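Local atomic coordinates of solute-binding protein (PDB entry 2ZYO), a protein that binds maltotetraose and, as a cyclo/maltodextrin-binding protein, probably delivers such sugars to a membrane transport system. Residues 115-120 and 351-356; 122-127 and 302-307; 217-220 and 225-228. All coordinates share one frame; numbering follows the deposited sequence.

Contact 1: residues 115-120 and 351-356; sequences LTYGGK and PSIPEM
Tyr117 of 115-120 reaches across to the loop residues Ser352, Ile353 and Pro354, projecting from a beta hairpin with a two-residue loop, joining strand 116-117 to strand 120-136. The ring meets Ser352 with its edge: Ser352 OG lies near the ring plane, 3.5 Å from Tyr117 CD1. Further out, the methyl Ile353 CG2 comes within 3.9 Å of Tyr117 CE1, from a direction neither over the face nor at the edge, and the two side chains cross at about a right angle. At the far end the phenol oxygen touches carbon, with Tyr117 OH 3.4 Å from Pro354 CD and 3.5 Å from Ile353 CG2. No direct hydrogen bond crosses the contact. A water supplies the polar link, accepting from Ser352 OG at 2.6 Å and donating to Thr116 O at 3.1 Å; this gives the serine hydroxyl a polar partner beside the aromatic edge.

Torsions set both groups in place. In Tyr117, CG stands opposite the backbone N (chi1 -160°), which carries the ring out from the strand to the 351-356 loop. Ser352 holds OG between its N and its carbonyl carbon (chi1 59°), where it meets both ring and water.

Behind this shell, the 351-356 loop follows strand 348-349 in the chain and precedes helix 360-371. Ile353 also packs on Leu196 of strand 195-201, and Pro354 O accepts a hydrogen bond from Lys396 NZ. On the other side Tyr117 touches Tyr122, and Thr116 OG1 bonds to Met112 O. The hairpin turns through Gly118 and Gly119, both with positive phi, as a type I' turn closed by two backbone bonds: Tyr117 N to Lys120 O, 2.8 Å, and Lys120 N to Tyr117 O, 3.1 Å.

Contact 2: residues 122-127 and 302-307; sequences YGLPKA and FLTSKE
Thr304 is pressed against Leu124 and the Pro125 carbonyl, where strand 120-136 passes the connection between helix 293-302 and helix 306-316. Van der Waals contact does all the work across the interface. Leu124 crosses Thr304 at about a right angle and meets it at two points. The methyl Leu124 CD1 lies 3.5 Å from Thr304 OG1. Nearer the backbone, Leu124 CB lies 3.8 Å from the same oxygen, Thr304 OG1, and 4.1 Å from the methyl Thr304 CG2. That methyl also reaches the strand backbone, with Thr304 CG2 3.7 Å from Pro125 O. The carbonyl oxygen is buried here and has no hydrogen-bond partner in the model, so the strand presents a polar atom to a methyl group. Thr304 can serve both neighbours because its branches divide: CG2 is opposite the carbonyl carbon, while OG1 sits between N and the carbonyl carbon (chi1 58°).

Polar bonding stays on each side of the interface. Although Thr304 OG1 touches leucine carbons, its hydrogen bond goes back to Met300 O in the preceding helix, with a second, weak one to Gln301 O; the hydroxyl is thereby satisfied without the strand. Next in sequence, Ser305 takes the N-cap position of helix 306-316, its side chain capping a backbone N of the first turn.

In the sheet, Lys126 and Ala127 both face Lys282 of strand 278-287, a classic beta bulge just beyond the touching residues. Trp284 of that same strand packs against Leu303 and Thr304, and Trp39 of helix 30-47 against Leu303, so the turn between the two helices lies between sheet and helix 30-47.

Contact 3: residues 217-220 and 225-228; sequences KWFT and PQSL
Phe219, in the last turn of helix 206-220, packs its ring against Pro225, Gln226 and Leu228 of the loop that leads to helix 230-238; the loop folds back over the last turn of the helix it has just left. With Phe219 CG opposite the carbonyl carbon (chi1 -62°), the ring is set to meet 225-228. Pro225 contributes its backbone: its carbonyl oxygen lies at the ring edge, near the ring plane, with Pro225 O 3.4 Å from Phe219 CE1. Its side chain leaves the backbone away from the helix segment, and packs on Tyr165 and Leu168 of strand 165-169.

Gln226 follows with CA and CG, each 3.9 Å from Phe219 CD1. Its chain is extended beyond CG and slides past the phenylalanine in the opposite direction; the amide plane stands 86° from the ring plane. The amide gives a hydrogen bond, Gln226 NE2 to a water at 3.0 Å, and the same water donates to Phe219 O at 2.7 Å near the end of the helix.

Beyond Ser227, Leu228 turns back toward the ring, its methyl CD2 4.3 Å from Phe219 CE1. A weak backbone bond, Leu228 N to Pro225 O at 3.3 Å, closes this short bend around the same carbonyl that meets the ring edge. Leu228 O accepts from Asn172, the neighbour of the pocket residue Asn173, and the leucine side chain is about 10 Å from a bound glucose unit.

Chemically, the corner combines apolar contact with one water bridge. The aromatic C-H edge, weakly positive, probably suits the partly negative carbonyl oxygen, while the water ties the amide to a helix carbonyl.

Contacts 1 and 2 adjoin, their centres 19 Å apart: 115-120 runs almost directly into 122-127, the strands 116-117 and 120-136 pair in the large mixed sheet, and Leu115 O probably accepts a hydrogen bond from Tyr122 N at 3.0 Å. Contact 3 stands apart, its centre about 33 Å from that of contact 1 and 40 Å from that of contact 2, across the centre of the chain from contact 2. Along the sequence the pairs are concentric, with 217-220 and 225-228 innermost and 351-356 last. This order is consistent with a chain that passes between the two lobes of the solute-binding fold, which hold the sugar between them.

Contact 1: residues 115-120 and 351-356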
loop_
_atom_site.group_PDB
_atom_site.type_symbol
_atom_site.label_atom_id
_atom_site.label_comp_id
_atom_site.label_asym_id
_atom_site.label_seq_id
_atom_site.Cartn_x
_atom_site.Cartn_y
_atom_site.Cartn_z
ATOM N N LEU A 115 -11.313 1.151 -0.372
ATOM C CA LEU A 115 -12.128 0.185 -1.111
ATOM C C LEU A 115 -13.448 0.779 -1.607
ATOM O O LEU A 115 -14.297 0.071 -2.154
ATOM C CB LEU A 115 -12.364 -1.078 -0.271
ATOM C CG LEU A 115 -11.117 -1.798 0.260
ATOM C CD1 LEU A 115 -11.509 -3.093 0.946
ATOM C CD2 LEU A 115 -10.085 -2.066 -0.842
ATOM N N THR A 116 -13.597 2.088 -1.417
ATOM C CA THR A 116 -14.755 2.831 -1.892
ATOM C C THR A 116 -14.379 3.564 -3.176
ATOM O O THR A 116 -13.268 4.087 -3.299
ATOM C CB THR A 116 -15.250 3.825 -0.816
ATOM O OG1 THR A 116 -15.594 3.103 0.372
ATOM C CG2 THR A 116 -16.471 4.605 -1.291
ATOM N N TYR A 117 -15.304 3.582 -4.133
ATOM C CA TYR A 117 -15.078 4.235 -5.418
ATOM C C TYR A 117 -16.385 4.764 -5.994
ATOM O O TYR A 117 -17.364 4.028 -6.103
ATOM C CB TYR A 117 -14.421 3.266 -6.403
ATOM C CG TYR A 117 -13.731 3.959 -7.548
ATOM C CD1 TYR A 117 -12.400 4.358 -7.438
ATOM C CD2 TYR A 117 -14.406 4.226 -8.738
ATOM C CE1 TYR A 117 -11.758 5.002 -8.481
ATOM C CE2 TYR A 117 -13.770 4.870 -9.792
ATOM C CZ TYR A 117 -12.448 5.257 -9.654
ATOM O OH TYR A 117 -11.807 5.893 -10.690
ATOM N N GLY A 118 -16.393 6.047 -6.353
ATOM C CA GLY A 118 -17.578 6.694 -6.916
ATOM C C GLY A 118 -18.823 6.589 -6.050
ATOM O O GLY A 118 -19.931 6.430 -6.565
ATOM N N GLY A 119 -18.635 6.667 -4.733
ATOM C CA GLY A 119 -19.738 6.605 -3.774
ATOM C C GLY A 119 -20.314 5.217 -3.538
ATOM O O GLY A 119 -21.435 5.081 -3.037
ATOM N N LYS A 120 -19.551 4.188 -3.902
ATOM C CA LYS A 120 -19.969 2.797 -3.717
ATOM C C LYS A 120 -18.834 1.967 -3.126
ATOM O O LYS A 120 -17.658 2.235 -3.383
ATOM C CB LYS A 120 -20.441 2.188 -5.044
ATOM C CG LYS A 120 -21.663 2.882 -5.646
ATOM C CD LYS A 120 -22.114 2.242 -6.950
ATOM C CE LYS A 120 -23.376 2.917 -7.473
ATOM N NZ LYS A 120 -23.926 2.241 -8.681
ATOM N N PRO A 351 -4.077 6.874 -4.377
ATOM C CA PRO A 351 -5.150 7.141 -5.332
ATOM C C PRO A 351 -5.448 5.908 -6.180
ATOM O O PRO A 351 -4.522 5.228 -6.634
ATOM C CB PRO A 351 -4.569 8.263 -6.196
ATOM C CG PRO A 351 -3.641 8.981 -5.275
ATOM C CD PRO A 351 -3.019 7.900 -4.439
ATOM N N SER A 352 -6.733 5.621 -6.372
ATOM C CA SER A 352 -7.157 4.417 -7.080
ATOM C C SER A 352 -7.751 4.705 -8.459
ATOM O O SER A 352 -8.125 3.779 -9.179
ATOM C CB SER A 352 -8.155 3.624 -6.232
ATOM O OG SER A 352 -9.293 4.408 -5.930
ATOM N N ILE A 353 -7.836 5.982 -8.825
ATOM C CA ILE A 353 -8.328 6.364 -10.153
ATOM C C ILE A 353 -7.333 5.925 -11.238
ATOM O O ILE A 353 -6.128 5.877 -10.981
ATOM C CB ILE A 353 -8.659 7.883 -10.256
ATOM C CG1 ILE A 353 -7.401 8.751 -10.087
ATOM C CG2 ILE A 353 -9.739 8.262 -9.241
ATOM C CD1 ILE A 353 -7.578 10.193 -10.552
ATOM N N PRO A 354 -7.834 5.578 -12.444
ATOM C CA PRO A 354 -6.944 5.081 -13.502
ATOM C C PRO A 354 -5.787 6.027 -13.825
ATOM O O PRO A 354 -4.690 5.570 -14.154
ATOM C CB PRO A 354 -7.878 4.951 -14.711
ATOM C CG PRO A 354 -9.225 4.745 -14.120
ATOM C CD PRO A 354 -9.241 5.603 -12.887
ATOM N N GLU A 355 -6.033 7.329 -13.705
ATOM C CA GLU A 355 -5.037 8.352 -14.023
ATOM C C GLU A 355 -3.771 8.294 -13.163
ATOM O O GLU A 355 -2.712 8.751 -13.591
ATOM C CB GLU A 355 -5.664 9.746 -13.965
ATOM C CG GLU A 355 -6.667 10.016 -15.083
ATOM C CD GLU A 355 -8.056 9.445 -14.815
ATOM O OE1 GLU A 355 -8.332 9.004 -13.676
ATOM O OE2 GLU A 355 -8.877 9.443 -15.756
ATOM N N MET A 356 -3.872 7.729 -11.960
ATOM C CA MET A 356 -2.696 7.567 -11.102
ATOM C C MET A 356 -1.635 6.676 -11.754
ATOM O O MET A 356 -0.438 6.852 -11.517
ATOM C CB MET A 356 -3.084 7.021 -9.725
ATOM C CG MET A 356 -1.938 7.024 -8.715
ATOM S SD MET A 356 -1.345 8.685 -8.332
ATOM C CE MET A 356 0.210 8.332 -7.519
HETATM O O HOH W 1 -10.200 3.732 -3.604
#

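Contact 2: residues 122-127 and 302-307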
loop_
_atom_site.group_PDB
_atom_site.type_symbol
_atom_site.label_atom_id
_atom_site.label_comp_id
_atom_site.label_asym_id
_atom_site.label_seq_id
_atom_site.Cartn_x
_atom_site.Cartn_y
_atom_site.Cartn_z
ATOM N N TYR A 122 -16.730 -1.526 -2.764
ATOM C CA TYR A 122 -16.386 -2.655 -3.634
ATOM C C TYR A 122 -15.748 -3.859 -2.948
ATOM O O TYR A 122 -15.508 -4.886 -3.586
ATOM C CB TYR A 122 -15.540 -2.175 -4.818
ATOM C CG TYR A 122 -16.382 -1.403 -5.792
ATOM C CD1 TYR A 122 -17.079 -2.059 -6.804
ATOM C CD2 TYR A 122 -16.529 -0.021 -5.670
ATOM C CE1 TYR A 122 -17.882 -1.356 -7.689
ATOM C CE2 TYR A 122 -17.331 0.692 -6.549
ATOM C CZ TYR A 122 -18.004 0.018 -7.552
ATOM O OH TYR A 122 -18.798 0.720 -8.424
ATOM N N GLY A 123 -15.488 -3.754 -1.652
ATOM C CA GLY A 123 -14.926 -4.894 -0.945
ATOM C C GLY A 123 -14.692 -4.713 0.534
ATOM O O GLY A 123 -14.960 -3.649 1.097
ATOM N N LEU A 124 -14.199 -5.785 1.147
ATOM C CA LEU A 124 -13.810 -5.795 2.549
ATOM C C LEU A 124 -12.320 -6.116 2.642
ATOM O O LEU A 124 -11.812 -6.929 1.862
ATOM C CB LEU A 124 -14.662 -6.795 3.342
ATOM C CG LEU A 124 -16.168 -6.499 3.409
ATOM C CD1 LEU A 124 -16.895 -7.597 4.172
ATOM C CD2 LEU A 124 -16.466 -5.129 4.022
ATOM N N PRO A 125 -11.607 -5.458 3.573
ATOM C CA PRO A 125 -10.149 -5.549 3.573
ATOM C C PRO A 125 -9.570 -6.768 4.286
ATOM O O PRO A 125 -10.161 -7.274 5.246
ATOM C CB PRO A 125 -9.731 -4.273 4.299
ATOM C CG PRO A 125 -10.837 -4.027 5.270
ATOM C CD PRO A 125 -12.102 -4.574 4.645
ATOM N N LYS A 126 -8.410 -7.208 3.803
ATOM C CA LYS A 126 -7.669 -8.330 4.372
ATOM C C LYS A 126 -6.366 -7.851 4.998
ATOM O O LYS A 126 -5.940 -8.365 6.033
ATOM C CB LYS A 126 -7.324 -9.349 3.283
ATOM C CG LYS A 126 -8.511 -9.902 2.507
ATOM C CD LYS A 126 -8.097 -10.405 1.121
ATOM C CE LYS A 126 -7.236 -11.663 1.196
ATOM N NZ LYS A 126 -6.957 -12.207 -0.168
ATOM N N ALA A 127 -5.735 -6.873 4.351
ATOM C CA ALA A 127 -4.392 -6.437 4.724
ATOM C C ALA A 127 -4.174 -4.955 4.454
ATOM O O ALA A 127 -4.757 -4.391 3.524
ATOM C CB ALA A 127 -3.349 -7.266 3.984
ATOM N N PHE A 302 -17.446 -13.754 5.818
ATOM C CA PHE A 302 -16.915 -14.893 6.563
ATOM C C PHE A 302 -15.386 -14.913 6.520
ATOM O O PHE A 302 -14.734 -15.238 7.514
ATOM C CB PHE A 302 -17.494 -16.210 6.032
ATOM C CG PHE A 302 -17.187 -17.396 6.895
ATOM C CD1 PHE A 302 -18.039 -17.758 7.936
ATOM C CD2 PHE A 302 -16.042 -18.155 6.673
ATOM C CE1 PHE A 302 -17.751 -18.857 8.744
ATOM C CE2 PHE A 302 -15.747 -19.254 7.479
ATOM C CZ PHE A 302 -16.603 -19.603 8.512
ATOM N N LEU A 303 -14.824 -14.537 5.371
ATOM C CA LEU A 303 -13.374 -14.535 5.176
ATOM C C LEU A 303 -12.676 -13.344 5.834
ATOM O O LEU A 303 -11.450 -13.323 5.927
ATOM C CB LEU A 303 -13.030 -14.562 3.682
ATOM C CG LEU A 303 -13.463 -15.772 2.846
ATOM C CD1 LEU A 303 -13.163 -15.523 1.378
ATOM C CD2 LEU A 303 -12.794 -17.059 3.320
ATOM N N THR A 304 -13.457 -12.355 6.269
ATOM C CA THR A 304 -12.901 -11.122 6.832
ATOM C C THR A 304 -13.375 -10.843 8.262
ATOM O O THR A 304 -13.271 -9.713 8.753
ATOM C CB THR A 304 -13.211 -9.894 5.940
ATOM O OG1 THR A 304 -14.630 -9.764 5.772
ATOM C CG2 THR A 304 -12.550 -10.033 4.571
ATOM N N SER A 305 -13.887 -11.876 8.927
ATOM C CA SER A 305 -14.336 -11.752 10.312
ATOM C C SER A 305 -13.146 -11.550 11.243
ATOM O O SER A 305 -11.994 -11.766 10.852
ATOM C CB SER A 305 -15.097 -13.009 10.730
ATOM O OG SER A 305 -14.206 -14.102 10.858
ATOM N N LYS A 306 -13.427 -11.153 12.482
ATOM C CA LYS A 306 -12.379 -11.021 13.492
ATOM C C LYS A 306 -11.568 -12.315 13.623
ATOM O O LYS A 306 -10.340 -12.283 13.615
ATOM C CB LYS A 306 -12.975 -10.611 14.841
ATOM C CG LYS A 306 -11.932 -10.295 15.907
ATOM C CD LYS A 306 -12.587 -9.927 17.229
ATOM C CE LYS A 306 -11.563 -9.889 18.358
ATOM N NZ LYS A 306 -12.179 -9.610 19.689
ATOM N N GLU A 307 -12.268 -13.445 13.713
ATOM C CA GLU A 307 -11.629 -14.755 13.832
ATOM C C GLU A 307 -10.764 -15.096 12.616
ATOM O O GLU A 307 -9.629 -15.555 12.766
ATOM C CB GLU A 307 -12.686 -15.844 14.047
ATOM C CG GLU A 307 -12.115 -17.204 14.427
ATOM C CD GLU A 307 -13.165 -18.303 14.509
ATOM O OE1 GLU A 307 -14.342 -18.060 14.158
ATOM O OE2 GLU A 307 -12.806 -19.422 14.929
#

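Contact 3: residues 217-220 and 225-228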
loop_
_atom_site.group_PDB
_atom_site.type_symbol
_atom_site.label_atom_id
_atom_site.label_comp_id
_atom_site.label_asym_id
_atom_site.label_seq_id
_atom_site.Cartn_x
_atom_site.Cartn_y
_atom_site.Cartn_z
ATOM N N LYS A 217 17.524 17.722 -0.705
ATOM C CA LYS A 217 18.430 17.745 0.447
ATOM C C LYS A 217 19.016 16.374 0.781
ATOM O O LYS A 217 20.142 16.278 1.273
ATOM C CB LYS A 217 17.728 18.339 1.668
ATOM C CG LYS A 217 17.600 19.857 1.628
ATOM C CD LYS A 217 16.638 20.372 2.691
ATOM C CE LYS A 217 17.174 20.171 4.101
ATOM N NZ LYS A 217 16.140 20.509 5.118
ATOM N N TRP A 218 18.259 15.314 0.507
ATOM C CA TRP A 218 18.737 13.954 0.743
ATOM C C TRP A 218 19.931 13.592 -0.138
ATOM O O TRP A 218 20.741 12.740 0.222
ATOM C CB TRP A 218 17.601 12.939 0.582
ATOM C CG TRP A 218 16.750 12.869 1.806
ATOM C CD1 TRP A 218 15.582 13.538 2.032
ATOM C CD2 TRP A 218 17.017 12.111 2.992
ATOM N NE1 TRP A 218 15.096 13.233 3.283
ATOM C CE2 TRP A 218 15.958 12.361 3.893
ATOM C CE3 TRP A 218 18.043 11.237 3.377
ATOM C CZ2 TRP A 218 15.896 11.770 5.160
ATOM C CZ3 TRP A 218 17.981 10.650 4.639
ATOM C CH2 TRP A 218 16.913 10.920 5.514
ATOM N N PHE A 219 20.050 14.270 -1.275
ATOM C CA PHE A 219 21.148 14.024 -2.202
ATOM C C PHE A 219 22.264 15.060 -2.070
ATOM O O PHE A 219 23.442 14.718 -2.183
ATOM C CB PHE A 219 20.620 13.922 -3.637
ATOM C CG PHE A 219 19.666 12.778 -3.836
ATOM C CD1 PHE A 219 20.147 11.502 -4.110
ATOM C CD2 PHE A 219 18.291 12.967 -3.710
ATOM C CE1 PHE A 219 19.272 10.433 -4.275
ATOM C CE2 PHE A 219 17.409 11.901 -3.873
ATOM C CZ PHE A 219 17.899 10.633 -4.156
ATOM N N THR A 220 21.893 16.310 -1.801
ATOM C CA THR A 220 22.866 17.404 -1.677
ATOM C C THR A 220 23.504 17.513 -0.288
ATOM O O THR A 220 24.646 17.965 -0.161
ATOM C CB THR A 220 22.243 18.767 -2.037
ATOM O OG1 THR A 220 21.127 19.025 -1.176
ATOM C CG2 THR A 220 21.786 18.793 -3.494
ATOM N N PRO A 225 23.188 7.960 -2.657
ATOM C CA PRO A 225 23.588 7.622 -4.028
ATOM C C PRO A 225 22.548 8.116 -5.028
ATOM O O PRO A 225 21.365 7.806 -4.894
ATOM C CB PRO A 225 23.637 6.091 -4.017
ATOM C CG PRO A 225 23.809 5.721 -2.597
ATOM C CD PRO A 225 23.083 6.760 -1.807
ATOM N N GLN A 226 22.997 8.876 -6.021
ATOM C CA GLN A 226 22.089 9.617 -6.903
ATOM C C GLN A 226 21.338 8.771 -7.941
ATOM O O GLN A 226 20.471 9.286 -8.653
ATOM C CB GLN A 226 22.821 10.798 -7.554
ATOM C CG GLN A 226 23.226 11.873 -6.543
ATOM C CD GLN A 226 24.202 12.897 -7.099
ATOM O OE1 GLN A 226 24.140 13.267 -8.272
ATOM N NE2 GLN A 226 25.105 13.371 -6.247
ATOM N N SER A 227 21.654 7.478 -8.004
ATOM C CA SER A 227 20.950 6.549 -8.891
ATOM C C SER A 227 20.550 5.260 -8.165
ATOM O O SER A 227 20.549 4.173 -8.750
ATOM C CB SER A 227 21.802 6.244 -10.129
ATOM O OG SER A 227 22.139 7.437 -10.816
ATOM N N LEU A 228 20.189 5.398 -6.890
ATOM C CA LEU A 228 19.869 4.251 -6.039
ATOM C C LEU A 228 18.587 3.529 -6.457
ATOM O O LEU A 228 17.706 4.114 -7.092
ATOM C CB LEU A 228 19.806 4.671 -4.559
ATOM C CG LEU A 228 18.699 5.617 -4.075
ATOM C CD1 LEU A 228 17.423 4.853 -3.764
ATOM C CD2 LEU A 228 19.147 6.394 -2.848
HETATM O O HOH W 2 24.476 12.574 -3.414
#